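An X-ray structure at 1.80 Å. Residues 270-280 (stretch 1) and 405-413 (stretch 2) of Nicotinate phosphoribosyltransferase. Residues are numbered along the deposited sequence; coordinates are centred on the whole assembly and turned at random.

Stretch 1 (270-280) TLTIDAFLNDF
Stretch 2, residues 405-413: NLKRRFNIE

The lead-in and one side of a short helix, from Leu271 to Asp279, meet the end of another helix here, and the contact is made by side chains alone: no hydrogen bond crosses between the stretches, and 283 Å² is buried in all. In stretch 1, Leu271 (phi/psi -113/-99) is neither extended nor helical, and the extended Thr272 (-140/167) leads into a helix spanning 273-279, with phi/psi near -62/-40 until Asn278 and Asp279 flatten toward psi -25. Stretch 2 enters already helical, holds phi/psi near -61/-44 through Arg408, and leaves the helix at Phe410 (-105/12). Asn411 follows at 55/41, a left-handed turn that lets Ile412 N bond back to Lys407 O at 2.8 Å, before Ile412 extends at -97/132. The register is set by the CA atoms of Ala275 and Phe410, 6.5 Å apart, and those of Thr272 and Ile412, 8.1 Å apart; the two pairs run in opposite order, Thr272 to Ala275 in stretch 1 against Ile412 back to Phe410 in stretch 2.

Phe410 is the centre of the contact. With chi1 m (-76°) and chi2 89°, its ring lies against three residues of stretch 1. Leu271, m,t, places CD1 over one face, 3.6 Å from the ring centroid and 15° off the normal, a CH-pi contact; the closest atom pair is Leu271 CD1 to Phe410 CZ at 3.5 Å. Ala275 CB lies obliquely to the ring, 3.7 Å from Phe410 CD2. The short alanine side chain accompanies the closest backbone approach in the register. At the ring edge, Asp279 OD2 stands 4.2 Å from Phe410 CE2; its chi1 is m (-74°), and both carboxylate oxygens are hydrogen-bonded elsewhere in the structure, so the acid is satisfied beside the aromatic.

Leu271 also serves a second neighbour: its CD2 meets CD2 of Leu406 at 4.0 Å. Leu406 is t,p and sits one helical turn before Phe410, so the two residues offer Leu271 a continuous apolar surface.

Thr272 combines capping with packing. Its chi1 is p (60°), and OG1 accepts from Ala275 N at 3.2 Å, with an N-H...acceptor angle of 168°, capping the helix start. The same rotamer leaves CG2 3.7 Å from CD1 of Ile412, which is m,t. Thr272 O accepts from Phe276 N at 2.9 Å, continuing the backbone pattern from the cap.

Away from the contact, Arg409 folds back along its own helix, m,m,p, and NH2 donates to Asn405 OD1 at 2.8 Å. The rule to read is economical: one aromatic at a helix end, a leucine over its face, an alanine at the close approach, and a threonine serving as both cap and apolar partner.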

# COMPACT_ATOMS: atom_id res chain seq x y z
N THR A 270 -9.83 -1.59 8.55
CA THR A 270 -10.73 -1.90 7.45
C THR A 270 -12.15 -1.53 7.87
O THR A 270 -12.95 -0.99 7.09
CB THR A 270 -10.71 -3.39 7.15
OG1 THR A 270 -9.38 -3.82 6.81
CG2 THR A 270 -11.71 -3.71 5.98
N LEU A 271 -12.45 -1.78 9.14
CA LEU A 271 -13.74 -1.46 9.72
C LEU A 271 -13.49 -0.35 10.75
O LEU A 271 -13.37 0.82 10.34
CB LEU A 271 -14.37 -2.71 10.38
CG LEU A 271 -14.55 -3.82 9.32
CD1 LEU A 271 -14.96 -5.11 9.96
CD2 LEU A 271 -15.66 -3.43 8.31
N THR A 272 -13.41 -0.68 12.05
CA THR A 272 -12.99 0.35 13.04
C THR A 272 -12.05 -0.32 14.06
O THR A 272 -12.04 -1.54 14.19
CB THR A 272 -14.12 0.94 13.81
OG1 THR A 272 -14.79 -0.10 14.54
CG2 THR A 272 -15.13 1.73 12.86
N ILE A 273 -11.37 0.48 14.87
CA ILE A 273 -10.51 -0.11 15.91
C ILE A 273 -11.33 -0.96 16.88
O ILE A 273 -10.88 -2.08 17.24
CB ILE A 273 -9.68 0.97 16.64
CG1 ILE A 273 -8.60 0.34 17.57
CG2 ILE A 273 -10.60 1.90 17.43
CD1 ILE A 273 -7.70 -0.66 16.91
N ASP A 274 -12.54 -0.55 17.24
CA ASP A 274 -13.33 -1.44 18.13
C ASP A 274 -13.67 -2.75 17.50
O ASP A 274 -13.67 -3.77 18.18
CB ASP A 274 -14.61 -0.78 18.65
CG ASP A 274 -14.32 0.49 19.42
OD1 ASP A 274 -13.60 0.44 20.43
OD2 ASP A 274 -14.73 1.57 18.94
N ALA A 275 -14.05 -2.77 16.20
CA ALA A 275 -14.32 -4.06 15.51
C ALA A 275 -13.09 -4.91 15.45
O ALA A 275 -13.16 -6.13 15.62
CB ALA A 275 -14.83 -3.81 14.07
N PHE A 276 -11.95 -4.29 15.15
CA PHE A 276 -10.69 -5.02 15.10
C PHE A 276 -10.37 -5.62 16.47
O PHE A 276 -10.09 -6.82 16.58
CB PHE A 276 -9.54 -4.12 14.72
CG PHE A 276 -8.25 -4.87 14.62
CD1 PHE A 276 -7.97 -5.69 13.51
CD2 PHE A 276 -7.39 -4.85 15.66
CE1 PHE A 276 -6.79 -6.44 13.48
CE2 PHE A 276 -6.20 -5.58 15.64
CZ PHE A 276 -5.90 -6.37 14.54
N LEU A 277 -10.51 -4.83 17.54
CA LEU A 277 -10.18 -5.38 18.88
C LEU A 277 -11.09 -6.52 19.25
O LEU A 277 -10.66 -7.47 19.89
CB LEU A 277 -10.24 -4.27 19.94
CG LEU A 277 -9.11 -3.22 19.73
CD1 LEU A 277 -9.14 -2.23 20.88
CD2 LEU A 277 -7.72 -3.82 19.57
N ASN A 278 -12.35 -6.46 18.84
CA ASN A 278 -13.27 -7.55 19.12
C ASN A 278 -12.96 -8.83 18.38
O ASN A 278 -13.31 -9.92 18.84
CB ASN A 278 -14.73 -7.18 18.83
CG ASN A 278 -15.27 -6.20 19.83
OD1 ASN A 278 -14.69 -6.03 20.92
ND2 ASN A 278 -16.37 -5.51 19.46
N ASP A 279 -12.29 -8.70 17.24
CA ASP A 279 -11.92 -9.91 16.47
C ASP A 279 -10.54 -10.46 16.84
O ASP A 279 -10.27 -11.66 16.65
CB ASP A 279 -11.96 -9.61 14.93
CG ASP A 279 -13.41 -9.52 14.39
OD1 ASP A 279 -14.37 -10.08 15.00
OD2 ASP A 279 -13.59 -8.87 13.37
N PHE A 280 -9.69 -9.61 17.36
CA PHE A 280 -8.24 -9.91 17.49
C PHE A 280 -8.04 -10.62 18.82
O PHE A 280 -7.54 -10.02 19.78
CB PHE A 280 -7.45 -8.61 17.39
CG PHE A 280 -5.95 -8.78 17.02
CD1 PHE A 280 -5.53 -9.59 15.96
CD2 PHE A 280 -4.99 -8.05 17.73
CE1 PHE A 280 -4.18 -9.71 15.66
CE2 PHE A 280 -3.64 -8.18 17.45
CZ PHE A 280 -3.23 -8.98 16.37
N ASN A 405 -25.71 -1.69 5.88
CA ASN A 405 -25.81 -3.00 6.53
C ASN A 405 -24.52 -3.46 7.23
O ASN A 405 -24.54 -3.99 8.35
CB ASN A 405 -26.23 -4.04 5.48
CG ASN A 405 -26.47 -5.38 6.10
OD1 ASN A 405 -27.45 -5.56 6.84
ND2 ASN A 405 -25.59 -6.29 5.85
N LEU A 406 -23.40 -3.25 6.58
CA LEU A 406 -22.09 -3.63 7.13
C LEU A 406 -21.85 -2.84 8.44
O LEU A 406 -21.38 -3.39 9.44
CB LEU A 406 -20.97 -3.31 6.10
CG LEU A 406 -19.56 -3.57 6.63
CD1 LEU A 406 -19.33 -5.08 6.81
CD2 LEU A 406 -18.55 -2.99 5.61
N LYS A 407 -22.18 -1.53 8.45
CA LYS A 407 -22.00 -0.74 9.67
C LYS A 407 -22.90 -1.33 10.76
O LYS A 407 -22.43 -1.55 11.90
CB LYS A 407 -22.41 0.74 9.41
CG LYS A 407 -21.32 1.48 8.60
CD LYS A 407 -21.77 2.94 8.42
CE LYS A 407 -20.69 3.71 7.62
NZ LYS A 407 -21.25 5.06 7.23
N ARG A 408 -24.16 -1.61 10.43
CA ARG A 408 -25.08 -2.13 11.43
C ARG A 408 -24.54 -3.45 12.03
O ARG A 408 -24.59 -3.64 13.25
CB ARG A 408 -26.49 -2.32 10.86
CG ARG A 408 -27.20 -1.01 10.64
CD ARG A 408 -28.68 -1.25 10.34
NE ARG A 408 -29.44 -1.25 11.56
CZ ARG A 408 -29.75 -0.14 12.23
NH1 ARG A 408 -29.37 1.05 11.74
NH2 ARG A 408 -30.44 -0.21 13.37
N ARG A 409 -24.02 -4.34 11.19
CA ARG A 409 -23.48 -5.62 11.71
C ARG A 409 -22.31 -5.42 12.68
O ARG A 409 -22.11 -6.26 13.56
CB ARG A 409 -23.04 -6.57 10.59
CG ARG A 409 -24.14 -6.96 9.59
CD ARG A 409 -25.39 -7.65 10.11
NE ARG A 409 -26.29 -6.96 11.07
CZ ARG A 409 -27.28 -6.10 10.85
NH1 ARG A 409 -27.99 -5.71 11.89
NH2 ARG A 409 -27.61 -5.63 9.67
N PHE A 410 -21.59 -4.29 12.56
CA PHE A 410 -20.45 -4.03 13.46
C PHE A 410 -20.76 -2.99 14.52
O PHE A 410 -19.86 -2.48 15.19
CB PHE A 410 -19.18 -3.71 12.65
CG PHE A 410 -18.58 -4.94 12.05
CD1 PHE A 410 -18.99 -5.39 10.76
CD2 PHE A 410 -17.69 -5.72 12.81
CE1 PHE A 410 -18.44 -6.56 10.21
CE2 PHE A 410 -17.14 -6.88 12.28
CZ PHE A 410 -17.53 -7.31 10.99
N ASN A 411 -22.03 -2.69 14.65
CA ASN A 411 -22.50 -1.66 15.60
C ASN A 411 -21.84 -0.33 15.39
O ASN A 411 -21.43 0.32 16.35
CB ASN A 411 -22.25 -2.13 17.04
CG ASN A 411 -23.06 -3.35 17.37
OD1 ASN A 411 -22.51 -4.44 17.55
ND2 ASN A 411 -24.37 -3.21 17.35
N ILE A 412 -21.66 0.04 14.12
CA ILE A 412 -21.04 1.33 13.76
C ILE A 412 -22.19 2.30 13.49
O ILE A 412 -23.19 1.95 12.83
CB ILE A 412 -20.10 1.20 12.56
CG1 ILE A 412 -18.85 0.32 12.91
CG2 ILE A 412 -19.70 2.59 12.05
CD1 ILE A 412 -18.11 -0.22 11.70
N GLU A 413 -22.11 3.51 14.08
CA GLU A 413 -23.18 4.49 13.99
C GLU A 413 -23.40 4.85 12.52
O GLU A 413 -22.43 4.96 11.72
CB GLU A 413 -22.84 5.77 14.79